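Local structure of NAD-dependent epimerase/dehydratase domain-containing protein (Ruegeria pomeroyi DSS-3, 3IUS) at residues 52-57 / 82-87; 69-72 / 78-81; 136-139 / 143-146; 145-150 / 193-198. The protein is of unknown function but probably binds an NAD-type dinucleotide through a Rossmann fold, as do relatives in the epimerase/dehydratase family. All coordinates share one frame; numbering follows the deposited sequence.

Contact 1. Residues 52-57 / 82-87; sequences LLWPGE and AALGDQ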
loop_
_atom_site.group_PDB
_atom_site.type_symbol
_atom_site.label_atom_id
_atom_site.label_comp_id
_atom_site.label_asym_id
_atom_site.label_seq_id
_atom_site.Cartn_x
_atom_site.Cartn_y
_atom_site.Cartn_z
ATOM N N LEU A 52 -20.383 -2.157 2.344
ATOM C CA LEU A 52 -20.780 -3.086 3.391
ATOM C C LEU A 52 -20.148 -2.676 4.709
ATOM O O LEU A 52 -18.970 -2.321 4.753
ATOM C CB LEU A 52 -20.336 -4.509 3.053
ATOM C CG LEU A 52 -21.127 -5.314 2.030
ATOM C CD1 LEU A 52 -20.533 -6.705 1.921
ATOM C CD2 LEU A 52 -22.589 -5.383 2.439
ATOM N N LEU A 53 -20.927 -2.735 5.782
ATOM C CA LEU A 53 -20.406 -2.478 7.114
ATOM C C LEU A 53 -19.862 -3.775 7.704
ATOM O O LEU A 53 -20.584 -4.765 7.802
ATOM C CB LEU A 53 -21.504 -1.902 8.012
ATOM C CG LEU A 53 -21.109 -1.380 9.394
ATOM C CD1 LEU A 53 -20.040 -0.300 9.286
ATOM C CD2 LEU A 53 -22.340 -0.854 10.117
ATOM N N TRP A 54 -18.585 -3.768 8.080
ATOM C CA TRP A 54 -17.939 -4.948 8.656
ATOM C C TRP A 54 -16.746 -4.544 9.530
ATOM O O TRP A 54 -15.870 -3.808 9.075
ATOM C CB TRP A 54 -17.503 -5.909 7.543
ATOM C CG TRP A 54 -17.112 -7.261 8.047
ATOM C CD1 TRP A 54 -17.950 -8.252 8.468
ATOM C CD2 TRP A 54 -15.782 -7.772 8.189
ATOM N NE1 TRP A 54 -17.225 -9.348 8.862
ATOM C CE2 TRP A 54 -15.891 -9.080 8.702
ATOM C CE3 TRP A 54 -14.509 -7.249 7.938
ATOM C CZ2 TRP A 54 -14.776 -9.873 8.966
ATOM C CZ3 TRP A 54 -13.403 -8.038 8.202
ATOM C CH2 TRP A 54 -13.544 -9.335 8.713
ATOM N N PRO A 55 -16.691 -5.029 10.786
ATOM C CA PRO A 55 -17.547 -5.990 11.498
ATOM C C PRO A 55 -19.039 -5.687 11.485
ATOM O O PRO A 55 -19.463 -4.532 11.512
ATOM C CB PRO A 55 -17.026 -5.915 12.937
ATOM C CG PRO A 55 -15.609 -5.547 12.789
ATOM C CD PRO A 55 -15.554 -4.606 11.623
ATOM N N GLY A 56 -19.828 -6.754 11.464
ATOM C CA GLY A 56 -21.274 -6.665 11.446
ATOM C C GLY A 56 -21.789 -7.974 10.882
ATOM O O GLY A 56 -21.436 -9.045 11.377
ATOM N N GLU A 57 -22.609 -7.898 9.842
ATOM C CA GLU A 57 -23.011 -9.107 9.147
ATOM C C GLU A 57 -21.835 -9.630 8.338
ATOM O O GLU A 57 -20.983 -8.863 7.896
ATOM C CB GLU A 57 -24.224 -8.859 8.248
ATOM C CG GLU A 57 -25.533 -8.677 9.012
ATOM C CD GLU A 57 -25.807 -9.803 10.008
ATOM O OE1 GLU A 57 -25.241 -10.910 9.848
ATOM O OE2 GLU A 57 -26.592 -9.574 10.956
ATOM N N ALA A 82 -9.032 -14.407 10.297
ATOM C CA ALA A 82 -9.473 -14.753 11.645
ATOM C C ALA A 82 -10.991 -14.938 11.696
ATOM O O ALA A 82 -11.497 -15.806 12.408
ATOM C CB ALA A 82 -9.025 -13.691 12.647
ATOM N N ALA A 83 -11.711 -14.130 10.922
ATOM C CA ALA A 83 -13.169 -14.146 10.948
ATOM C C ALA A 83 -13.772 -15.036 9.865
ATOM O O ALA A 83 -14.875 -15.554 10.025
ATOM C CB ALA A 83 -13.717 -12.725 10.830
ATOM N N LEU A 84 -13.047 -15.215 8.766
ATOM C CA LEU A 84 -13.627 -15.829 7.578
ATOM C C LEU A 84 -12.709 -16.839 6.899
ATOM O O LEU A 84 -13.005 -17.303 5.801
ATOM C CB LEU A 84 -14.010 -14.741 6.573
ATOM C CG LEU A 84 -15.276 -13.939 6.879
ATOM C CD1 LEU A 84 -15.274 -12.624 6.116
ATOM C CD2 LEU A 84 -16.509 -14.760 6.542
ATOM N N GLY A 85 -11.598 -17.172 7.549
ATOM C CA GLY A 85 -10.595 -18.041 6.955
ATOM C C GLY A 85 -11.130 -19.390 6.516
ATOM O O GLY A 85 -10.771 -19.891 5.447
ATOM N N ASP A 86 -11.993 -19.977 7.341
ATOM C CA ASP A 86 -12.606 -21.266 7.031
ATOM C C ASP A 86 -13.375 -21.225 5.717
ATOM O O ASP A 86 -13.260 -22.131 4.893
ATOM C CB ASP A 86 -13.553 -21.699 8.157
ATOM C CG ASP A 86 -12.816 -22.230 9.376
ATOM O OD1 ASP A 86 -11.580 -22.055 9.460
ATOM O OD2 ASP A 86 -13.477 -22.829 10.251
ATOM N N GLN A 87 -14.164 -20.171 5.532
ATOM C CA GLN A 87 -15.007 -20.029 4.348
ATOM C C GLN A 87 -14.166 -19.808 3.096
ATOM O O GLN A 87 -14.366 -20.458 2.069
ATOM C CB GLN A 87 -15.996 -18.870 4.528
ATOM C CG GLN A 87 -17.057 -19.093 5.611
ATOM C CD GLN A 87 -16.654 -18.553 6.978
ATOM O OE1 GLN A 87 -15.472 -18.498 7.325
ATOM N NE2 GLN A 87 -17.649 -18.152 7.763
#
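Trp54 reaches from the loop after strand 49-53 to Ala83 and Leu84 on helix 79-90, and everything that passes between the two segments is apolar packing. The benzene end of the indole does the touching. Its CZ2 lies 3.6 Å from Ala83 CB, and the methyl comes in at the ring's edge, close to the indole plane, with CH2 a little farther back from it. Leu84 approaches the same corner of the ring obliquely: its CD1 stands 4.0 Å from Trp54 CZ2, and the two side chains run alongside each other, pointing opposite ways. The indole gets this far because CG of Trp54 is anti to the backbone N (chi1 -167°), which extends the side chain toward the helix.

In the Rossmann fold, strand 49-53 is an edge strand of the parallel sheet, pairing with strand 30-35, while helix 79-90 follows strand 66-69. The contact thus joins the edge strand's loop to helix 79-90, and it stays near the surface. Leu84 is buried, whereas Ala83 is exposed.

The backbone on each side departs from regular geometry. A cis peptide bond joins Trp54 to Pro55, turning the chain just after the tryptophan, and Trp54 still holds a backbone hydrogen bond to Ser35. On the other side helix 79-90 is kinked: the N atoms of Asp86 and Gln87 lack a bond to the preceding turn. Pro59 also packs against Trp54, and Glu58 touches Leu84 and Gln87.

Contact 2. Residues 69-72 / 78-81; sequences ISTA and DPVL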
loop_
_atom_site.group_PDB
_atom_site.type_symbol
_atom_site.label_atom_id
_atom_site.label_comp_id
_atom_site.label_asym_id
_atom_site.label_seq_id
_atom_site.Cartn_x
_atom_site.Cartn_y
_atom_site.Cartn_z
ATOM N N ILE A 69 -7.490 -7.467 -0.150
ATOM C CA ILE A 69 -7.401 -7.257 1.294
ATOM C C ILE A 69 -6.517 -6.069 1.639
ATOM O O ILE A 69 -5.310 -6.113 1.417
ATOM C CB ILE A 69 -6.810 -8.490 1.996
ATOM C CG1 ILE A 69 -7.518 -9.768 1.535
ATOM C CG2 ILE A 69 -6.848 -8.320 3.511
ATOM C CD1 ILE A 69 -8.921 -9.908 2.043
ATOM N N SER A 70 -7.120 -5.017 2.188
ATOM C CA SER A 70 -6.386 -3.831 2.624
ATOM C C SER A 70 -6.323 -3.749 4.148
ATOM O O SER A 70 -5.762 -2.805 4.704
ATOM C CB SER A 70 -7.052 -2.553 2.089
ATOM O OG SER A 70 -7.029 -2.483 0.675
ATOM N N THR A 71 -6.904 -4.735 4.820
ATOM C CA THR A 71 -7.052 -4.691 6.272
ATOM C C THR A 71 -5.730 -4.948 6.994
ATOM O O THR A 71 -5.088 -5.964 6.767
ATOM C CB THR A 71 -8.095 -5.718 6.751
ATOM O OG1 THR A 71 -7.655 -7.040 6.412
ATOM C CG2 THR A 71 -9.437 -5.457 6.091
ATOM N N ALA A 72 -5.329 -4.019 7.860
ATOM C CA ALA A 72 -4.087 -4.165 8.624
ATOM C C ALA A 72 -4.160 -5.318 9.624
ATOM O O ALA A 72 -5.226 -5.626 10.146
ATOM C CB ALA A 72 -3.756 -2.865 9.347
ATOM N N ASP A 78 -3.863 -11.793 10.520
ATOM C CA ASP A 78 -4.868 -11.205 9.636
ATOM C C ASP A 78 -6.299 -11.351 10.141
ATOM O O ASP A 78 -6.791 -12.463 10.312
ATOM C CB ASP A 78 -4.759 -11.796 8.231
ATOM C CG ASP A 78 -5.647 -11.084 7.236
ATOM O OD1 ASP A 78 -5.127 -10.219 6.500
ATOM O OD2 ASP A 78 -6.862 -11.379 7.196
ATOM N N PRO A 79 -6.982 -10.212 10.349
ATOM C CA PRO A 79 -8.361 -10.159 10.850
ATOM C C PRO A 79 -9.384 -10.779 9.895
ATOM O O PRO A 79 -10.379 -11.325 10.366
ATOM C CB PRO A 79 -8.622 -8.654 11.002
ATOM C CG PRO A 79 -7.261 -8.032 11.069
ATOM C CD PRO A 79 -6.402 -8.868 10.190
ATOM N N VAL A 80 -9.155 -10.689 8.586
ATOM C CA VAL A 80 -10.077 -11.268 7.610
ATOM C C VAL A 80 -10.045 -12.793 7.706
ATOM O O VAL A 80 -11.086 -13.443 7.758
ATOM C CB VAL A 80 -9.765 -10.812 6.163
ATOM C CG1 VAL A 80 -10.547 -11.648 5.153
ATOM C CG2 VAL A 80 -10.079 -9.332 5.987
ATOM N N LEU A 81 -8.845 -13.359 7.751
ATOM C CA LEU A 81 -8.697 -14.803 7.916
ATOM C C LEU A 81 -9.208 -15.248 9.284
ATOM O O LEU A 81 -9.755 -16.338 9.426
ATOM C CB LEU A 81 -7.236 -15.227 7.731
ATOM C CG LEU A 81 -6.661 -15.168 6.313
ATOM C CD1 LEU A 81 -5.173 -15.501 6.319
ATOM C CD2 LEU A 81 -7.421 -16.101 5.380
HETATM O O HOH W 1 -3.664 -8.199 7.580
#
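Thr71 packs on Val80 where the chain leaves strand 66-69 and enters helix 79-90, a beta-alpha connection of the Rossmann fold. Followed outward, Thr71 meets Val80 CG2 with every atom: CB at 4.2 Å, the methyl CG2 at 3.9 Å, and OG1 at 3.4 Å. The threonine lies across the valine. A chi1 of 62° tucks OG1 over the backbone, facing the valine methyl; it is buried there and has no polar partner in the model. Thr71 also touches residues of a glycine-rich, Rossmann-type sequence pattern, so this junction probably borders the dinucleotide site.

Beside it, Ile69 and Val80 reach toward each other tip to tip, Ile69 CD1 against Val80 CG1 at 3.9 Å, and Phe11 packs on both. At the other end of the segment the ring of Pro79 rests on a carbonyl, with CG 3.3 Å from Ala72 O.

The polar work falls to Asp78, the N-cap residue. Its OD2 uses the anti lone pair to accept from Leu81 N (2.9 Å, 162°) and takes a weak, bent bond from Val80 N. OD1 accepts from Trp138 NE1 of helix 126-140 and from a water, 2.7 Å from Asp78 OD1; that water donates its other bond to Thr71 O at 2.8 Å, bridging the two segments.

Contact 3. Residues 136-139 / 143-146; sequences QQWQ and NLPL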
loop_
_atom_site.group_PDB
_atom_site.type_symbol
_atom_site.label_atom_id
_atom_site.label_comp_id
_atom_site.label_asym_id
_atom_site.label_seq_id
_atom_site.Cartn_x
_atom_site.Cartn_y
_atom_site.Cartn_z
ATOM N N GLN A 136 2.134 -15.038 5.940
ATOM C CA GLN A 136 2.314 -16.479 6.097
ATOM C C GLN A 136 0.974 -17.193 6.210
ATOM O O GLN A 136 0.793 -18.293 5.673
ATOM C CB GLN A 136 3.212 -16.779 7.309
ATOM C CG GLN A 136 4.680 -16.397 7.076
ATOM C CD GLN A 136 5.495 -16.261 8.355
ATOM O OE1 GLN A 136 4.973 -16.382 9.465
ATOM N NE2 GLN A 136 6.788 -16.006 8.199
ATOM N N GLN A 137 0.036 -16.565 6.908
ATOM C CA GLN A 137 -1.305 -17.127 7.054
ATOM C C GLN A 137 -1.995 -17.229 5.694
ATOM O O GLN A 137 -2.566 -18.264 5.349
ATOM C CB GLN A 137 -2.130 -16.300 8.046
ATOM C CG GLN A 137 -1.656 -16.445 9.483
ATOM C CD GLN A 137 -2.295 -15.436 10.431
ATOM O OE1 GLN A 137 -2.854 -14.423 10.005
ATOM N NE2 GLN A 137 -2.193 -15.706 11.726
ATOM N N TRP A 138 -1.923 -16.160 4.913
ATOM C CA TRP A 138 -2.488 -16.176 3.570
ATOM C C TRP A 138 -1.807 -17.219 2.680
ATOM O O TRP A 138 -2.477 -17.976 1.986
ATOM C CB TRP A 138 -2.417 -14.782 2.946
ATOM C CG TRP A 138 -3.490 -13.877 3.455
ATOM C CD1 TRP A 138 -3.346 -12.839 4.334
ATOM C CD2 TRP A 138 -4.879 -13.929 3.120
ATOM N NE1 TRP A 138 -4.562 -12.243 4.566
ATOM C CE2 TRP A 138 -5.520 -12.893 3.832
ATOM C CE3 TRP A 138 -5.644 -14.749 2.286
ATOM C CZ2 TRP A 138 -6.891 -12.659 3.734
ATOM C CZ3 TRP A 138 -7.004 -14.516 2.192
ATOM C CH2 TRP A 138 -7.612 -13.478 2.911
ATOM N N GLN A 139 -0.479 -17.280 2.729
ATOM C CA GLN A 139 0.267 -18.212 1.882
ATOM C C GLN A 139 0.019 -19.678 2.247
ATOM O O GLN A 139 0.351 -20.575 1.472
ATOM C CB GLN A 139 1.770 -17.904 1.916
ATOM C CG GLN A 139 2.168 -16.593 1.238
ATOM C CD GLN A 139 2.331 -16.730 -0.266
ATOM O OE1 GLN A 139 1.988 -17.759 -0.848
ATOM N NE2 GLN A 139 2.862 -15.693 -0.904
ATOM N N ASN A 143 -4.385 -23.900 -2.380
ATOM C CA ASN A 143 -5.025 -23.664 -3.675
ATOM C C ASN A 143 -5.632 -22.277 -3.869
ATOM O O ASN A 143 -6.389 -22.050 -4.811
ATOM C CB ASN A 143 -6.077 -24.736 -3.956
ATOM C CG ASN A 143 -5.514 -26.140 -3.869
ATOM O OD1 ASN A 143 -5.976 -26.953 -3.071
ATOM N ND2 ASN A 143 -4.502 -26.427 -4.678
ATOM N N LEU A 144 -5.301 -21.352 -2.976
ATOM C CA LEU A 144 -5.723 -19.968 -3.131
ATOM C C LEU A 144 -4.804 -19.262 -4.134
ATOM O O LEU A 144 -3.579 -19.354 -4.023
ATOM C CB LEU A 144 -5.684 -19.267 -1.772
ATOM C CG LEU A 144 -6.543 -18.021 -1.569
ATOM C CD1 LEU A 144 -8.028 -18.355 -1.664
ATOM C CD2 LEU A 144 -6.224 -17.404 -0.221
ATOM N N PRO A 145 -5.389 -18.563 -5.124
ATOM C CA PRO A 145 -4.616 -17.828 -6.135
ATOM C C PRO A 145 -4.056 -16.553 -5.520
ATOM O O PRO A 145 -4.405 -15.461 -5.963
ATOM C CB PRO A 145 -5.663 -17.456 -7.192
ATOM C CG PRO A 145 -6.953 -18.102 -6.758
ATOM C CD PRO A 145 -6.839 -18.386 -5.304
ATOM N N LEU A 146 -3.204 -16.707 -4.513
ATOM C CA LEU A 146 -2.738 -15.586 -3.700
ATOM C C LEU A 146 -1.609 -14.798 -4.347
ATOM O O LEU A 146 -0.699 -15.364 -4.947
ATOM C CB LEU A 146 -2.275 -16.088 -2.329
ATOM C CG LEU A 146 -1.676 -15.005 -1.432
ATOM C CD1 LEU A 146 -2.768 -14.046 -0.946
ATOM C CD2 LEU A 146 -0.920 -15.623 -0.273
#
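Leu146 packs against Trp138 where helix 126-140 meets the chain that follows it, a mostly apolar meeting. Leu146 CD2 sits 3.6 Å from Trp138 CB and 3.5 Å from Trp138 C, so the methyl presses on the helix backbone as well as on the root of the indole. A chi1 of 176° swings the Leu146 branch away from its own N and sends the side chain straight at the helix. Leu144 meets the CE3-CZ3 edge of the six-membered ring; its CD2 lies in the ring plane, 3.7 Å from Trp138 CE3, while Tyr100 stacks with the same indole.

Mixed packing comes from Gln139, whose chain bends at chi2 and lies across Leu146. Gln139 has two conformers; in one, its CD lies 3.4 Å from Leu146 CD2, so this detail is doubtful.

Among the backbone bonds, Leu146 N donates weakly to Leu144 O (2.7 Å) around Pro145, the centre of an inverse gamma turn. This turn leads into strand 146-155, which runs parallel to strand 97-103: helix 126-140 is the connecting helix of a beta-alpha-beta crossover, the repeating element of Rossmann folds.

Contact 4. Residues 145-150 / 193-198; sequences PLHVFR and AASMAR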
loop_
_atom_site.group_PDB
_atom_site.type_symbol
_atom_site.label_atom_id
_atom_site.label_comp_id
_atom_site.label_asym_id
_atom_site.label_seq_id
_atom_site.Cartn_x
_atom_site.Cartn_y
_atom_site.Cartn_z
ATOM N N PRO A 145 -5.389 -18.563 -5.124
ATOM C CA PRO A 145 -4.616 -17.828 -6.135
ATOM C C PRO A 145 -4.056 -16.553 -5.520
ATOM O O PRO A 145 -4.405 -15.461 -5.963
ATOM C CB PRO A 145 -5.663 -17.456 -7.192
ATOM C CG PRO A 145 -6.953 -18.102 -6.758
ATOM C CD PRO A 145 -6.839 -18.386 -5.304
ATOM N N LEU A 146 -3.204 -16.707 -4.513
ATOM C CA LEU A 146 -2.738 -15.586 -3.700
ATOM C C LEU A 146 -1.609 -14.798 -4.347
ATOM O O LEU A 146 -0.699 -15.364 -4.947
ATOM C CB LEU A 146 -2.275 -16.088 -2.329
ATOM C CG LEU A 146 -1.676 -15.005 -1.432
ATOM C CD1 LEU A 146 -2.768 -14.046 -0.946
ATOM C CD2 LEU A 146 -0.920 -15.623 -0.273
ATOM N N HIS A 147 -1.665 -13.477 -4.193
ATOM C CA HIS A 147 -0.616 -12.596 -4.661
ATOM C C HIS A 147 -0.404 -11.626 -3.532
ATOM O O HIS A 147 -1.371 -11.116 -2.979
ATOM C CB HIS A 147 -1.050 -11.854 -5.928
ATOM C CG HIS A 147 -1.470 -12.770 -7.038
ATOM N ND1 HIS A 147 -2.665 -13.457 -7.020
ATOM C CD2 HIS A 147 -0.848 -13.125 -8.187
ATOM C CE1 HIS A 147 -2.760 -14.196 -8.112
ATOM N NE2 HIS A 147 -1.674 -14.012 -8.838
ATOM N N VAL A 148 0.855 -11.422 -3.163
ATOM C CA VAL A 148 1.197 -10.498 -2.092
ATOM C C VAL A 148 1.859 -9.267 -2.680
ATOM O O VAL A 148 2.792 -9.370 -3.479
ATOM C CB VAL A 148 2.147 -11.148 -1.069
ATOM C CG1 VAL A 148 2.692 -10.094 -0.100
ATOM C CG2 VAL A 148 1.435 -12.274 -0.317
ATOM N N PHE A 149 1.388 -8.098 -2.260
ATOM C CA PHE A 149 1.916 -6.840 -2.753
ATOM C C PHE A 149 2.479 -6.061 -1.590
ATOM O O PHE A 149 1.734 -5.601 -0.734
ATOM C CB PHE A 149 0.814 -6.035 -3.454
ATOM C CG PHE A 149 0.197 -6.750 -4.620
ATOM C CD1 PHE A 149 0.729 -6.611 -5.892
ATOM C CD2 PHE A 149 -0.905 -7.574 -4.439
ATOM C CE1 PHE A 149 0.172 -7.282 -6.966
ATOM C CE2 PHE A 149 -1.469 -8.241 -5.510
ATOM C CZ PHE A 149 -0.929 -8.091 -6.773
ATOM N N ARG A 150 3.803 -5.941 -1.553
ATOM C CA ARG A 150 4.468 -5.205 -0.494
ATOM C C ARG A 150 4.565 -3.742 -0.896
ATOM O O ARG A 150 5.401 -3.349 -1.711
ATOM C CB ARG A 150 5.834 -5.827 -0.175
ATOM C CG ARG A 150 5.708 -7.325 0.157
ATOM C CD ARG A 150 7.038 -8.002 0.493
ATOM N NE ARG A 150 6.811 -9.365 0.977
ATOM C CZ ARG A 150 7.713 -10.344 0.938
ATOM N NH1 ARG A 150 8.918 -10.118 0.424
ATOM N NH2 ARG A 150 7.406 -11.550 1.405
ATOM N N ALA A 193 -4.277 -4.071 -11.205
ATOM C CA ALA A 193 -4.955 -4.385 -12.455
ATOM C C ALA A 193 -4.122 -5.357 -13.291
ATOM O O ALA A 193 -4.647 -6.353 -13.806
ATOM C CB ALA A 193 -5.262 -3.108 -13.233
ATOM N N ALA A 194 -2.822 -5.088 -13.405
ATOM C CA ALA A 194 -1.939 -5.952 -14.194
ATOM C C ALA A 194 -1.905 -7.378 -13.650
ATOM O O ALA A 194 -1.945 -8.353 -14.411
ATOM C CB ALA A 194 -0.530 -5.371 -14.253
ATOM N N SER A 195 -1.830 -7.503 -12.328
ATOM C CA SER A 195 -1.787 -8.815 -11.691
ATOM C C SER A 195 -3.105 -9.548 -11.901
ATOM O O SER A 195 -3.121 -10.749 -12.206
ATOM C CB SER A 195 -1.475 -8.685 -10.197
ATOM O OG SER A 195 -1.436 -9.953 -9.568
HETATM N N MSE A 196 -4.214 -8.829 -11.747
HETATM C CA MSE A 196 -5.521 -9.407 -12.070
HETATM C C MSE A 196 -5.516 -9.996 -13.483
HETATM O O MSE A 196 -6.086 -11.059 -13.720
HETATM C CB MSE A 196 -6.641 -8.369 -11.924
HETATM C CG MSE A 196 -7.250 -8.281 -10.532
HETATM SE SE MSE A 196 -7.975 -6.509 -10.128
HETATM C CE MSE A 196 -8.874 -6.944 -8.467
ATOM N N ALA A 197 -4.854 -9.313 -14.414
ATOM C CA ALA A 197 -4.824 -9.754 -15.810
ATOM C C ALA A 197 -3.900 -10.949 -16.049
ATOM O O ALA A 197 -4.178 -11.799 -16.903
ATOM C CB ALA A 197 -4.446 -8.596 -16.730
ATOM N N ARG A 198 -2.795 -11.002 -15.307
ATOM C CA ARG A 198 -1.840 -12.105 -15.403
ATOM C C ARG A 198 -1.622 -12.782 -14.046
ATOM O O ARG A 198 -0.566 -12.617 -13.433
ATOM C CB ARG A 198 -0.483 -11.612 -15.925
ATOM C CG ARG A 198 -0.488 -10.929 -17.287
ATOM C CD ARG A 198 0.942 -10.548 -17.679
ATOM N NE ARG A 198 1.000 -9.617 -18.806
ATOM C CZ ARG A 198 2.116 -9.033 -19.243
ATOM N NH1 ARG A 198 3.278 -9.281 -18.651
ATOM N NH2 ARG A 198 2.070 -8.200 -20.276
#
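His147 and Ser195 mark the closest backbone approach, 8.1 Å between their CA atoms, where strand 146-155 passes the last turn of helix 185-197. This is sheet-to-helix packing in the three-layered Rossmann fold: alternate residues of the strand, Leu146 and Val148, turn to helix 126-140 on the opposite face, while His147 and Phe149 point to helix 185-197. That helix is regular up to its end, with Arg198 N still bonded to Ala194 O before the chain leaves helical geometry.

Across the interface a single small side chain, Ser195, meets two rings. Phe149 turns its far corner to it, CZ lying 3.5 Å from Ser195 CB, which sits at the ring edge in plane, and 3.4 Å from Ser195 OG. His147 CD2 lies 3.5 Å from Ser195 OG. Nearly equal first torsions (chi1 -56° for His147, -59° for Phe149) project the two rings side by side from the strand, and the serine meets the edge of Phe149 and comes obliquely to His147.

Polar needs are met from neighbouring elements. His147 NE2 accepts from Asp200 N, and ND1 bonds to Val98 O, so both ring nitrogens have partners and the rotation of the ring is fixed. Trp97 stacks on His147 and touches Phe149, and Tyr205 packs against the Phe149 ring. With chi1 at 180°, the Ser195 hydroxyl points away from its own backbone N, and OG accepts from the indole NE1 of Trp97.

Contacts 3 and 4 are buried and share Pro145 and Leu146: strand 146-155 shows one face to helix 126-140 and the other to helix 185-197. Contacts 1 and 2 both use helix 79-90, and contact 2 is nested inside the loop that contact 1 closes; they touch through Trp54 and the start of the helix. Contact 1, its centre about 22 Å from the chain centre, is the most peripheral and only partly buried, as is contact 2. Contact 2 joins contact 3 through polar links, Asp78 N bonding Gln137 OE1. Chemistry follows place: apolar packing in 1, the same plus a glutamine in 3, a capped helix start with bridging water in 2, a serine oxygen among aromatic rings in 4.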